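Local coordinates for sulfide-quinone reductase (PDB 3HYW), which catalyses the FAD-dependent oxidation of hydrogen sulfide by a quinone, building polysulfur, as a homotrimeric monotopic membrane flavoprotein, at residues Ile123-Ala126 with Glu127-Leu130; Thr383-Glu386 with Lys387-Trp391; Phe111-Glu114 with Gly115-Glu118. All coordinates share one frame; numbering follows the deposited sequence.

Interaction 1. Residues Ile123-Ala126 with Glu127-Leu130. With FAD (flavin-adenine dinucleotide), chain G; H2S (hydrosulfuric acid), chain J.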
ATOM      1  N   ILE A 123     -20.921  -0.429  22.889  1.00 36.70           N
ATOM      2  CA  ILE A 123     -21.424   0.928  22.688  1.00 36.64           C
ATOM      3  C   ILE A 123     -22.677   0.944  21.802  1.00 36.75           C
ATOM      4  O   ILE A 123     -23.061   1.992  21.282  1.00 36.13           O
ATOM      5  CB  ILE A 123     -20.317   1.857  22.113  1.00 36.68           C
ATOM      6  CG1 ILE A 123     -19.896   1.408  20.705  1.00 37.07           C
ATOM      7  CG2 ILE A 123     -19.104   1.896  23.052  1.00 36.34           C
ATOM      8  CD1 ILE A 123     -18.779   2.245  20.079  1.00 36.89           C
ATOM      9  N   CYS A 124     -23.324  -0.215  21.672  1.00 36.75           N
ATOM     10  CA  CYS A 124     -24.423  -0.402  20.715  1.00 37.22           C
ATOM     11  C   CYS A 124     -25.772   0.108  21.208  1.00 37.24           C
ATOM     12  O   CYS A 124     -26.676   0.347  20.405  1.00 37.96           O
ATOM     13  CB  CYS A 124     -24.548  -1.876  20.322  1.00 37.36           C
ATOM     14  SG  CYS A 124     -23.210  -2.481  19.330  0.50 38.88           S
ATOM     15  N   THR A 125     -25.920   0.233  22.523  1.00 36.92           N
ATOM     16  CA  THR A 125     -27.078   0.917  23.101  1.00 36.46           C
ATOM     17  C   THR A 125     -26.587   2.060  23.977  1.00 35.90           C
ATOM     18  O   THR A 125     -25.432   2.072  24.396  1.00 35.73           O
ATOM     19  CB  THR A 125     -27.992  -0.021  23.928  1.00 36.52           C
ATOM     20  OG1 THR A 125     -27.296  -0.473  25.091  1.00 35.99           O
ATOM     21  CG2 THR A 125     -28.456  -1.227  23.101  1.00 37.27           C
ATOM     22  N   ALA A 126     -27.469   3.019  24.251  1.00 35.50           N
ATOM     23  CA  ALA A 126     -27.151   4.131  25.138  1.00 35.22           C
ATOM     24  C   ALA A 126     -26.734   3.611  26.510  1.00 35.31           C
ATOM     25  O   ALA A 126     -25.775   4.098  27.104  1.00 34.88           O
ATOM     26  CB  ALA A 126     -28.347   5.065  25.266  1.00 35.08           C
ATOM     27  N   GLU A 127     -27.472   2.613  26.988  1.00 35.80           N
ATOM     28  CA  GLU A 127     -27.277   2.006  28.299  1.00 36.46           C
ATOM     29  C   GLU A 127     -25.909   1.332  28.424  1.00 36.36           C
ATOM     30  O   GLU A 127     -25.211   1.514  29.422  1.00 36.37           O
ATOM     31  CB  GLU A 127     -28.403   1.006  28.574  1.00 36.91           C
ATOM     32  CG  GLU A 127     -29.783   1.657  28.802  1.00 39.15           C
ATOM     33  CD  GLU A 127     -30.560   1.947  27.521  1.00 41.60           C
ATOM     34  OE1 GLU A 127     -30.131   1.522  26.421  1.00 42.94           O
ATOM     35  OE2 GLU A 127     -31.620   2.608  27.619  1.00 42.45           O
ATOM     36  N   HIS A 128     -25.522   0.571  27.402  1.00 36.36           N
ATOM     37  CA  HIS A 128     -24.181  -0.030  27.347  1.00 36.42           C
ATOM     38  C   HIS A 128     -23.071   1.026  27.201  1.00 36.24           C
ATOM     39  O   HIS A 128     -22.022   0.918  27.834  1.00 36.22           O
ATOM     40  CB  HIS A 128     -24.079  -1.018  26.179  1.00 36.59           C
ATOM     41  CG  HIS A 128     -24.767  -2.327  26.418  1.00 37.21           C
ATOM     42  ND1 HIS A 128     -25.786  -2.784  25.611  1.00 38.99           N
ATOM     43  CD2 HIS A 128     -24.573  -3.284  27.356  1.00 39.23           C
ATOM     44  CE1 HIS A 128     -26.197  -3.962  26.046  1.00 39.81           C
ATOM     45  NE2 HIS A 128     -25.477  -4.288  27.105  1.00 39.76           N
ATOM     46  N   ALA A 129     -23.290   2.025  26.346  1.00 36.07           N
ATOM     47  CA  ALA A 129     -22.308   3.097  26.142  1.00 36.22           C
ATOM     48  C   ALA A 129     -21.989   3.860  27.433  1.00 36.24           C
ATOM     49  O   ALA A 129     -20.847   4.242  27.672  1.00 35.60           O
ATOM     50  CB  ALA A 129     -22.768   4.061  25.034  1.00 36.31           C
ATOM     51  N   LEU A 130     -23.004   4.063  28.268  1.00 36.72           N
ATOM     52  CA  LEU A 130     -22.811   4.724  29.560  1.00 37.51           C
ATOM     53  C   LEU A 130     -21.953   3.907  30.530  1.00 37.72           C
ATOM     54  O   LEU A 130     -21.128   4.468  31.249  1.00 37.83           O
ATOM     55  CB  LEU A 130     -24.156   5.112  30.183  1.00 37.63           C
ATOM     56  CG  LEU A 130     -24.797   6.298  29.448  1.00 38.64           C
ATOM     57  CD1 LEU A 130     -26.294   6.347  29.662  1.00 39.08           C
ATOM     58  CD2 LEU A 130     -24.138   7.627  29.820  1.00 38.35           C
TER
HETATM   59  PA  FAD G 441     -32.703   1.082  16.281  1.00 23.13           P
HETATM   60  O1A FAD G 441     -32.517   2.504  15.817  1.00 21.98           O
HETATM   61  O2A FAD G 441     -31.733   0.496  17.261  1.00 24.09           O
HETATM   62  O5B FAD G 441     -34.185   1.004  16.874  1.00 24.67           O
HETATM   63  C5B FAD G 441     -34.819  -0.198  17.279  1.00 24.01           C
HETATM   64  C4B FAD G 441     -35.968   0.198  18.193  1.00 24.36           C
HETATM   65  O4B FAD G 441     -36.808  -0.928  18.443  1.00 25.28           O
HETATM   66  C3B FAD G 441     -35.460   0.652  19.552  1.00 25.54           C
HETATM   67  O3B FAD G 441     -36.227   1.786  19.973  1.00 25.86           O
HETATM   68  C2B FAD G 441     -35.723  -0.539  20.451  1.00 25.73           C
HETATM   69  O2B FAD G 441     -35.906  -0.151  21.811  1.00 26.92           O
HETATM   70  C1B FAD G 441     -36.998  -1.099  19.847  1.00 25.75           C
HETATM   71  N9A FAD G 441     -37.264  -2.533  20.140  1.00 26.20           N
HETATM   72  C8A FAD G 441     -36.370  -3.545  20.177  1.00 26.17           C
HETATM   73  N7A FAD G 441     -37.028  -4.698  20.456  1.00 26.59           N
HETATM   74  C5A FAD G 441     -38.340  -4.395  20.599  1.00 26.19           C
HETATM   75  C6A FAD G 441     -39.480  -5.142  20.889  1.00 26.33           C
HETATM   76  N6A FAD G 441     -39.391  -6.476  21.095  1.00 25.81           N
HETATM   77  N1A FAD G 441     -40.688  -4.521  20.960  1.00 26.27           N
HETATM   78  C2A FAD G 441     -40.797  -3.196  20.759  1.00 26.78           C
HETATM   79  N3A FAD G 441     -39.714  -2.453  20.481  1.00 26.57           N
HETATM   80  C4A FAD G 441     -38.480  -3.029  20.392  1.00 26.06           C
HETATM   81  N1  FAD G 441     -25.273   4.194  10.866  1.00 22.93           N
HETATM   82  C2  FAD G 441     -24.853   5.259  10.130  1.00 23.66           C
HETATM   83  O2  FAD G 441     -25.332   5.459   8.997  1.00 24.10           O
HETATM   84  N3  FAD G 441     -23.925   6.123  10.606  1.00 23.08           N
HETATM   85  C4  FAD G 441     -23.396   5.939  11.832  1.00 23.39           C
HETATM   86  O4  FAD G 441     -22.451   6.792  12.325  1.00 23.55           O
HETATM   87  C4X FAD G 441     -23.808   4.857  12.601  1.00 23.22           C
HETATM   88  N5  FAD G 441     -23.269   4.673  13.827  1.00 23.21           N
HETATM   89  C5X FAD G 441     -23.659   3.632  14.596  1.00 23.05           C
HETATM   90  C6  FAD G 441     -23.097   3.472  15.867  1.00 23.03           C
HETATM   91  C7  FAD G 441     -23.473   2.405  16.676  1.00 23.35           C
HETATM   92  C7M FAD G 441     -22.833   2.266  18.044  1.00 23.27           C
HETATM   93  C8  FAD G 441     -24.421   1.494  16.202  1.00 23.43           C
HETATM   94  C8M FAD G 441     -24.874   0.305  17.028  1.00 23.84           C
HETATM   95  C9  FAD G 441     -24.974   1.658  14.930  1.00 23.15           C
HETATM   96  C9A FAD G 441     -24.611   2.738  14.109  1.00 23.25           C
HETATM   97  N10 FAD G 441     -25.161   2.920  12.872  1.00 23.61           N
HETATM   98  C10 FAD G 441     -24.763   3.969  12.107  1.00 23.12           C
HETATM   99  C1' FAD G 441     -26.119   1.926  12.332  1.00 23.08           C
HETATM  100  C2' FAD G 441     -27.602   2.227  12.283  1.00 22.43           C
HETATM  101  O2' FAD G 441     -27.831   3.508  11.681  1.00 23.62           O
HETATM  102  C3' FAD G 441     -28.186   2.109  13.691  1.00 22.62           C
HETATM  103  O3' FAD G 441     -27.935   0.777  14.199  1.00 20.36           O
HETATM  104  C4' FAD G 441     -29.682   2.394  13.698  1.00 22.58           C
HETATM  105  O4' FAD G 441     -30.072   2.677  15.048  1.00 23.25           O
HETATM  106  C5' FAD G 441     -30.473   1.209  13.156  1.00 21.62           C
HETATM  107  O5' FAD G 441     -31.856   1.540  13.086  1.00 22.49           O
HETATM  108  P   FAD G 441     -33.014   0.485  13.470  1.00 21.98           P
HETATM  109  O1P FAD G 441     -34.333   1.200  13.345  1.00 21.34           O
HETATM  110  O2P FAD G 441     -32.806  -0.816  12.725  1.00 20.22           O
HETATM  111  O3P FAD G 441     -32.733   0.107  15.011  1.00 21.19           O
HETATM  112  S   H2S J 700     -24.076  -1.077  17.200  0.50 28.49           S
HETATM  113  O   HOH W   1     -30.228   2.891  23.286  1.00 28.26           O
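Ile-123 packs lightly on the first turn of the helix that follows, its CB 4.4 Å from Ala-129 CB, while its carbonyl O reaches the flavin methyl carbon C7M of FAD at 3.3 Å. Cys-124 lines the pockets of FAD and H2S, and its CA backs the other flavin methyl, C8M. Thr-125 is the N-cap. With OG1 set between its own backbone N and carbonyl carbon (chi1 66°), the hydroxyl reaches forward and accepts a nearly straight bond from His-128 N (OG1 to N 3.1 Å, 165° at the hydrogen). The imidazole of His-128 folds back beside the same oxygen and adds a weak, bent bond, ND1 to Thr-125 OG1 at 2.8 Å, so one hydroxyl answers two donors of one residue. Thr-125 O takes Ala-129 N and Ala-126 O takes Leu-130 N, the opening bonds of the helix. Ala-126 N donates to a water that turns weakly to Glu-127 OE1; this carboxylate is anchored chiefly by Arg-36 and Tyr-38. The cap thus starts helix 126-141 beside helix 45-50, which Ile-123, Ala-129 and Leu-130 touch, while Cys-124 leans on strands 108-110 and 247-255.

Interaction 2. Residues Thr383-Glu386 with Lys387-Trp391. With DCQ (2-decyl-5,6-dimethoxy-3-methylcyclohexa-2,5-diene-1,4-dione), chain H.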
ATOM      1  N   THR A 383     -21.201  16.075  13.270  1.00 34.97           N
ATOM      2  CA  THR A 383     -21.855  16.826  14.343  1.00 34.81           C
ATOM      3  C   THR A 383     -23.098  17.557  13.823  1.00 34.46           C
ATOM      4  O   THR A 383     -24.161  17.512  14.453  1.00 33.96           O
ATOM      5  CB  THR A 383     -20.875  17.826  15.008  1.00 35.00           C
ATOM      6  OG1 THR A 383     -19.732  17.108  15.489  1.00 35.54           O
ATOM      7  CG2 THR A 383     -21.540  18.552  16.182  1.00 35.03           C
ATOM      8  N   ALA A 384     -22.959  18.205  12.666  1.00 34.25           N
ATOM      9  CA  ALA A 384     -24.074  18.918  12.039  1.00 34.07           C
ATOM     10  C   ALA A 384     -25.226  17.971  11.710  1.00 33.98           C
ATOM     11  O   ALA A 384     -26.381  18.287  11.993  1.00 33.94           O
ATOM     12  CB  ALA A 384     -23.610  19.680  10.801  1.00 34.07           C
ATOM     13  N   PHE A 385     -24.910  16.799  11.154  1.00 33.74           N
ATOM     14  CA  PHE A 385     -25.930  15.814  10.822  1.00 33.87           C
ATOM     15  C   PHE A 385     -26.701  15.303  12.053  1.00 33.57           C
ATOM     16  O   PHE A 385     -27.914  15.097  11.990  1.00 33.33           O
ATOM     17  CB  PHE A 385     -25.361  14.628  10.032  1.00 34.07           C
ATOM     18  CG  PHE A 385     -26.420  13.649   9.616  1.00 35.53           C
ATOM     19  CD1 PHE A 385     -27.319  13.974   8.603  1.00 35.59           C
ATOM     20  CD2 PHE A 385     -26.565  12.433  10.280  1.00 36.70           C
ATOM     21  CE1 PHE A 385     -28.323  13.089   8.242  1.00 36.29           C
ATOM     22  CE2 PHE A 385     -27.564  11.543   9.916  1.00 36.68           C
ATOM     23  CZ  PHE A 385     -28.443  11.873   8.895  1.00 35.25           C
ATOM     24  N   GLU A 386     -25.983  15.100  13.152  1.00 32.90           N
ATOM     25  CA  GLU A 386     -26.575  14.743  14.439  1.00 32.79           C
ATOM     26  C   GLU A 386     -27.665  15.745  14.844  1.00 32.45           C
ATOM     27  O   GLU A 386     -28.798  15.351  15.115  1.00 32.42           O
ATOM     28  CB  GLU A 386     -25.474  14.669  15.499  1.00 33.13           C
ATOM     29  CG  GLU A 386     -25.941  14.333  16.894  1.00 34.53           C
ATOM     30  CD  GLU A 386     -24.824  14.426  17.907  1.00 36.92           C
ATOM     31  OE1 GLU A 386     -23.722  13.894  17.632  1.00 37.94           O
ATOM     32  OE2 GLU A 386     -25.047  15.042  18.972  1.00 37.05           O
ATOM     33  N   LYS A 387     -27.329  17.034  14.838  1.00 31.97           N
ATOM     34  CA  LYS A 387     -28.291  18.093  15.176  1.00 32.08           C
ATOM     35  C   LYS A 387     -29.487  18.079  14.224  1.00 31.62           C
ATOM     36  O   LYS A 387     -30.642  18.181  14.651  1.00 31.07           O
ATOM     37  CB  LYS A 387     -27.611  19.472  15.172  1.00 32.40           C
ATOM     38  CG  LYS A 387     -26.377  19.573  16.080  1.00 34.81           C
ATOM     39  CD  LYS A 387     -26.752  19.329  17.539  1.00 38.23           C
ATOM     40  CE  LYS A 387     -25.530  19.245  18.443  1.00 40.95           C
ATOM     41  NZ  LYS A 387     -25.946  18.994  19.860  1.00 42.10           N
ATOM     42  N   TYR A 388     -29.193  17.926  12.936  1.00 31.64           N
ATOM     43  CA  TYR A 388     -30.211  17.874  11.880  1.00 32.01           C
ATOM     44  C   TYR A 388     -31.170  16.687  12.014  1.00 31.67           C
ATOM     45  O   TYR A 388     -32.380  16.866  11.911  1.00 31.48           O
ATOM     46  CB  TYR A 388     -29.551  17.892  10.490  1.00 32.32           C
ATOM     47  CG  TYR A 388     -30.504  17.666   9.324  1.00 33.08           C
ATOM     48  CD1 TYR A 388     -31.524  18.576   9.041  1.00 33.68           C
ATOM     49  CD2 TYR A 388     -30.369  16.548   8.495  1.00 34.40           C
ATOM     50  CE1 TYR A 388     -32.398  18.374   7.968  1.00 34.02           C
ATOM     51  CE2 TYR A 388     -31.234  16.341   7.408  1.00 34.08           C
ATOM     52  CZ  TYR A 388     -32.244  17.258   7.156  1.00 33.08           C
ATOM     53  OH  TYR A 388     -33.111  17.067   6.094  1.00 33.84           O
ATOM     54  N   PHE A 389     -30.645  15.486  12.245  1.00 31.71           N
ATOM     55  CA  PHE A 389     -31.513  14.323  12.378  1.00 31.53           C
ATOM     56  C   PHE A 389     -32.424  14.408  13.603  1.00 31.61           C
ATOM     57  O   PHE A 389     -33.613  14.103  13.510  1.00 31.44           O
ATOM     58  CB  PHE A 389     -30.737  12.997  12.383  1.00 31.69           C
ATOM     59  CG  PHE A 389     -31.594  11.810  12.026  1.00 31.77           C
ATOM     60  CD1 PHE A 389     -32.247  11.072  13.017  1.00 31.71           C
ATOM     61  CD2 PHE A 389     -31.786  11.455  10.695  1.00 31.47           C
ATOM     62  CE1 PHE A 389     -33.057   9.989  12.682  1.00 32.43           C
ATOM     63  CE2 PHE A 389     -32.601  10.379  10.350  1.00 33.29           C
ATOM     64  CZ  PHE A 389     -33.240   9.641  11.347  1.00 31.85           C
ATOM     65  N   LEU A 390     -31.867  14.811  14.744  1.00 31.65           N
ATOM     66  CA  LEU A 390     -32.669  14.968  15.966  1.00 32.23           C
ATOM     67  C   LEU A 390     -33.774  15.990  15.770  1.00 31.91           C
ATOM     68  O   LEU A 390     -34.898  15.807  16.255  1.00 31.88           O
ATOM     69  CB  LEU A 390     -31.807  15.380  17.165  1.00 32.52           C
ATOM     70  CG  LEU A 390     -31.213  14.360  18.161  1.00 33.32           C
ATOM     71  CD1 LEU A 390     -31.912  12.997  18.197  1.00 32.86           C
ATOM     72  CD2 LEU A 390     -29.704  14.209  18.030  1.00 34.42           C
ATOM     73  N   TRP A 391     -33.457  17.070  15.061  1.00 31.90           N
ATOM     74  CA  TRP A 391     -34.471  18.057  14.697  1.00 32.00           C
ATOM     75  C   TRP A 391     -35.619  17.397  13.911  1.00 31.85           C
ATOM     76  O   TRP A 391     -36.796  17.635  14.196  1.00 31.33           O
ATOM     77  CB  TRP A 391     -33.854  19.215  13.898  1.00 32.31           C
ATOM     78  CG  TRP A 391     -34.860  20.247  13.556  1.00 33.37           C
ATOM     79  CD1 TRP A 391     -35.228  21.324  14.316  1.00 33.49           C
ATOM     80  CD2 TRP A 391     -35.666  20.294  12.376  1.00 33.78           C
ATOM     81  NE1 TRP A 391     -36.213  22.038  13.675  1.00 33.27           N
ATOM     82  CE2 TRP A 391     -36.497  21.429  12.482  1.00 33.12           C
ATOM     83  CE3 TRP A 391     -35.763  19.488  11.234  1.00 34.36           C
ATOM     84  CZ2 TRP A 391     -37.416  21.778  11.489  1.00 34.43           C
ATOM     85  CZ3 TRP A 391     -36.674  19.840  10.249  1.00 33.73           C
ATOM     86  CH2 TRP A 391     -37.485  20.970  10.383  1.00 33.68           C
TER
HETATM   87  O2  DCQ H 500     -28.280   8.600   6.802  0.50 51.33           O
HETATM   88  C2  DCQ H 500     -27.360   9.549   6.481  0.50 51.34           C
HETATM   89  C3  DCQ H 500     -26.108   9.514   7.085  0.50 51.23           C
HETATM   90  O3  DCQ H 500     -25.801   8.516   7.979  0.50 51.43           O
HETATM   91  C3M DCQ H 500     -26.085   8.614   9.375  0.50 51.25           C
HETATM   92  C4  DCQ H 500     -25.164  10.480   6.765  0.50 51.25           C
HETATM   93  O4  DCQ H 500     -23.925  10.442   7.356  0.50 51.25           O
HETATM   94  C4M DCQ H 500     -23.571  11.351   8.398  0.50 51.03           C
HETATM   95  C5  DCQ H 500     -25.474  11.478   5.848  0.50 51.13           C
HETATM   96  O5  DCQ H 500     -24.539  12.422   5.544  0.50 51.64           O
HETATM   97  C1  DCQ H 500     -27.675  10.548   5.564  0.50 51.27           C
HETATM   98  C1M DCQ H 500     -29.046  10.560   4.927  0.50 51.44           C
HETATM   99  C6  DCQ H 500     -26.729  11.523   5.247  0.50 51.15           C
HETATM  100  C7  DCQ H 500     -27.049  12.620   4.247  0.50 50.93           C
HETATM  101  C8  DCQ H 500     -27.280  13.962   4.935  0.50 49.91           C
HETATM  102  C9  DCQ H 500     -28.422  14.727   4.276  0.50 49.40           C
HETATM  103  C10 DCQ H 500     -27.949  16.062   3.711  0.50 48.80           C
HETATM  104  C11 DCQ H 500     -28.538  17.225   4.501  0.50 48.00           C
HETATM  105  C12 DCQ H 500     -29.134  18.279   3.577  0.50 47.57           C
HETATM  106  C13 DCQ H 500     -28.234  19.510   3.496  0.50 47.66           C
HETATM  107  C14 DCQ H 500     -28.985  20.714   2.937  0.50 47.21           C
HETATM  108  C15 DCQ H 500     -28.045  21.882   2.655  0.50 47.05           C
HETATM  109  C16 DCQ H 500     -28.797  23.195   2.692  0.50 46.51           C
HETATM  110  O   HOH W   2     -26.961  16.398  19.946  1.00 28.40           O
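Aromatic packing dominates one flank of this helical stretch, where Phe-385 meets Tyr-388 and Phe-389, three and four residues on. Phe-385 CD1 approaches the edge of the Tyr-388 ring, 4.0 Å from its CD2, and Phe-385 CZ lies 3.8 Å from Phe-389 CD2. The Phe-385 and Phe-389 rings meet obliquely, their planes at 45°. With CG anti to the backbone N (chi1 -177°), the Phe-385 ring lies between the helix and the decylubiquinone: the quinone ring covers one face, its C4 over the centre, and Phe-389 CB sits off-centre over the opposite face. C8 of the decyl tail lies against Phe-385 CD1 and CE1, and C11 comes near Tyr-388. This flank is thus one wall of the quinone site. Among polar groups, Glu-386 and Lys-387 lie side by side; OE2 and NZ are 4.1 Å apart, too far for a salt bridge, but one water joins them, donating to OE2 and accepting from NZ. Glu-386 OE1 has a salt bridge to Arg-53, and Tyr-388 OH bonds Glu-403. The aliphatic part of Glu-386 also lies along Leu-390, CG to CD2 3.9 Å. Backbone i to i+4 bonds, such as Phe-389 N to Phe-385 O at 2.8 Å, put Phe-389 one turn beyond Phe-385. Helix 376-395 presents both phenylalanines to Glu-318 of helix 314-332, while Tyr-388 packs on Pro-400, just ahead of helix 401-411.

Interaction 3. Residues Phe111-Glu114 with Gly115-Glu118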
ATOM      1  N   PHE A 111     -23.355 -11.408  22.425  1.00 33.77           N
ATOM      2  CA  PHE A 111     -21.982 -11.305  22.910  1.00 34.32           C
ATOM      3  C   PHE A 111     -21.327 -12.679  22.850  1.00 34.30           C
ATOM      4  O   PHE A 111     -21.147 -13.351  23.870  1.00 34.25           O
ATOM      5  CB  PHE A 111     -21.967 -10.716  24.327  1.00 34.11           C
ATOM      6  CG  PHE A 111     -22.512  -9.314  24.391  1.00 34.59           C
ATOM      7  CD1 PHE A 111     -21.685  -8.221  24.141  1.00 34.81           C
ATOM      8  CD2 PHE A 111     -23.858  -9.087  24.664  1.00 35.04           C
ATOM      9  CE1 PHE A 111     -22.190  -6.930  24.175  1.00 35.67           C
ATOM     10  CE2 PHE A 111     -24.370  -7.788  24.706  1.00 34.93           C
ATOM     11  CZ  PHE A 111     -23.536  -6.715  24.464  1.00 34.81           C
ATOM     12  N   GLY A 112     -20.976 -13.080  21.628  1.00 34.27           N
ATOM     13  CA  GLY A 112     -20.576 -14.446  21.312  1.00 34.32           C
ATOM     14  C   GLY A 112     -19.272 -14.962  21.880  1.00 34.34           C
ATOM     15  O   GLY A 112     -19.142 -16.157  22.111  1.00 34.89           O
ATOM     16  N   ALA A 113     -18.300 -14.078  22.095  1.00 34.48           N
ATOM     17  CA  ALA A 113     -17.033 -14.478  22.711  1.00 34.10           C
ATOM     18  C   ALA A 113     -17.241 -14.786  24.190  1.00 34.37           C
ATOM     19  O   ALA A 113     -18.066 -14.157  24.860  1.00 34.10           O
ATOM     20  CB  ALA A 113     -15.967 -13.396  22.520  1.00 34.03           C
ATOM     21  N   GLU A 114     -16.507 -15.780  24.685  1.00 34.46           N
ATOM     22  CA  GLU A 114     -16.618 -16.211  26.073  1.00 35.02           C
ATOM     23  C   GLU A 114     -16.230 -15.077  27.014  1.00 34.74           C
ATOM     24  O   GLU A 114     -15.149 -14.501  26.883  1.00 34.43           O
ATOM     25  CB  GLU A 114     -15.724 -17.429  26.322  1.00 35.08           C
ATOM     26  CG  GLU A 114     -15.916 -18.076  27.677  1.00 37.43           C
ATOM     27  CD  GLU A 114     -17.013 -19.121  27.670  1.00 40.08           C
ATOM     28  OE1 GLU A 114     -16.673 -20.323  27.613  1.00 41.55           O
ATOM     29  OE2 GLU A 114     -18.208 -18.740  27.705  1.00 40.99           O
ATOM     30  N   GLY A 115     -17.124 -14.762  27.949  1.00 34.74           N
ATOM     31  CA  GLY A 115     -16.888 -13.698  28.929  1.00 35.06           C
ATOM     32  C   GLY A 115     -17.008 -12.280  28.383  1.00 35.09           C
ATOM     33  O   GLY A 115     -16.628 -11.322  29.055  1.00 34.84           O
ATOM     34  N   GLN A 116     -17.542 -12.139  27.172  1.00 35.30           N
ATOM     35  CA  GLN A 116     -17.596 -10.832  26.506  1.00 35.57           C
ATOM     36  C   GLN A 116     -18.554  -9.863  27.195  1.00 36.12           C
ATOM     37  O   GLN A 116     -18.160  -8.746  27.549  1.00 35.71           O
ATOM     38  CB  GLN A 116     -17.955 -10.983  25.024  1.00 35.40           C
ATOM     39  CG  GLN A 116     -18.091  -9.651  24.262  1.00 35.37           C
ATOM     40  CD  GLN A 116     -18.502  -9.832  22.809  1.00 35.22           C
ATOM     41  OE1 GLN A 116     -18.596 -10.953  22.308  1.00 34.16           O
ATOM     42  NE2 GLN A 116     -18.748  -8.719  22.124  1.00 35.77           N
ATOM     43  N   GLU A 117     -19.801 -10.290  27.390  1.00 36.97           N
ATOM     44  CA  GLU A 117     -20.793  -9.436  28.045  1.00 38.06           C
ATOM     45  C   GLU A 117     -20.357  -9.039  29.460  1.00 38.16           C
ATOM     46  O   GLU A 117     -20.629  -7.922  29.896  1.00 38.79           O
ATOM     47  CB  GLU A 117     -22.176 -10.093  28.066  1.00 37.93           C
ATOM     48  CG  GLU A 117     -23.316  -9.083  28.276  1.00 38.96           C
ATOM     49  CD  GLU A 117     -24.705  -9.709  28.280  1.00 38.92           C
ATOM     50  OE1 GLU A 117     -24.829 -10.929  28.048  1.00 40.51           O
ATOM     51  OE2 GLU A 117     -25.681  -8.969  28.519  1.00 40.77           O
ATOM     52  N   GLU A 118     -19.662  -9.945  30.149  1.00 38.43           N
ATOM     53  CA  GLU A 118     -19.221  -9.728  31.533  1.00 38.57           C
ATOM     54  C   GLU A 118     -17.942  -8.891  31.661  1.00 38.01           C
ATOM     55  O   GLU A 118     -17.845  -8.032  32.543  1.00 37.66           O
ATOM     56  CB  GLU A 118     -19.009 -11.067  32.264  1.00 39.26           C
ATOM     57  CG  GLU A 118     -20.256 -11.932  32.426  1.00 41.28           C
ATOM     58  CD  GLU A 118     -20.366 -13.037  31.376  1.00 43.95           C
ATOM     59  OE1 GLU A 118     -20.017 -12.804  30.192  1.00 43.59           O
ATOM     60  OE2 GLU A 118     -20.818 -14.147  31.744  1.00 45.97           O
TER
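Ala-113 to Gln-116 forms a type II beta turn, closed by Gln-116 N donating to Ala-113 O at 3.1 Å from well above the carbonyl plane, with Gly-115 at positive phi in the third position and serving as N-cap of the short helix. A fully extended Gln-116 side chain (chi1 178°, chi2 -178°) carries the amide back across the loop, where OE1 accepts from Ala-113 N at 3.1 Å in the carbonyl plane. The turn is therefore tied twice, by the backbone and by the side chain of one residue. The amide stands almost perpendicular to the Phe-111 ring; NE2 lies at the ring edge, 3.6 Å from CD1, and makes a weak hydrogen bond to Met-251 O. Glu-117 comes over a face of the same ring: CG makes a CH-pi contact 4.0 Å from the centroid, displaced toward the rim, and the carboxylate lies nearly parallel to the ring, 16° between planes. Phe-111 is thus bordered by the side chains of two consecutive residues. The turn joins strand 108-110 to helix 116-119, with Glu-114 backbone-bonded to Lys-224 and Ile-226 at strand 222-226, while Phe-111 and Gln-116 rest on strand 247-255.

Overall arrangement
From the N terminus, interaction 3 comes first, turning the chain from strand 108-110, an outermost strand of the mixed sheet, into helix 116-119. Interaction 1 follows at the start of helix 126-141, beside the flavin and the bound sulfide. These two touch through packing of His-128 NE2 on Phe-111 CZ, 4.1 Å apart, and so join the mixed-sheet edge to two consecutive helices. Interaction 2 comes much later, within helix 376-395 at the quinone, its centre about 19 Å from that of interaction 1; interactions 2 and 3, centres about 33 Å apart, lie on opposite sides of the chain's centre. All three are local and run in series; none nests within or crosses another.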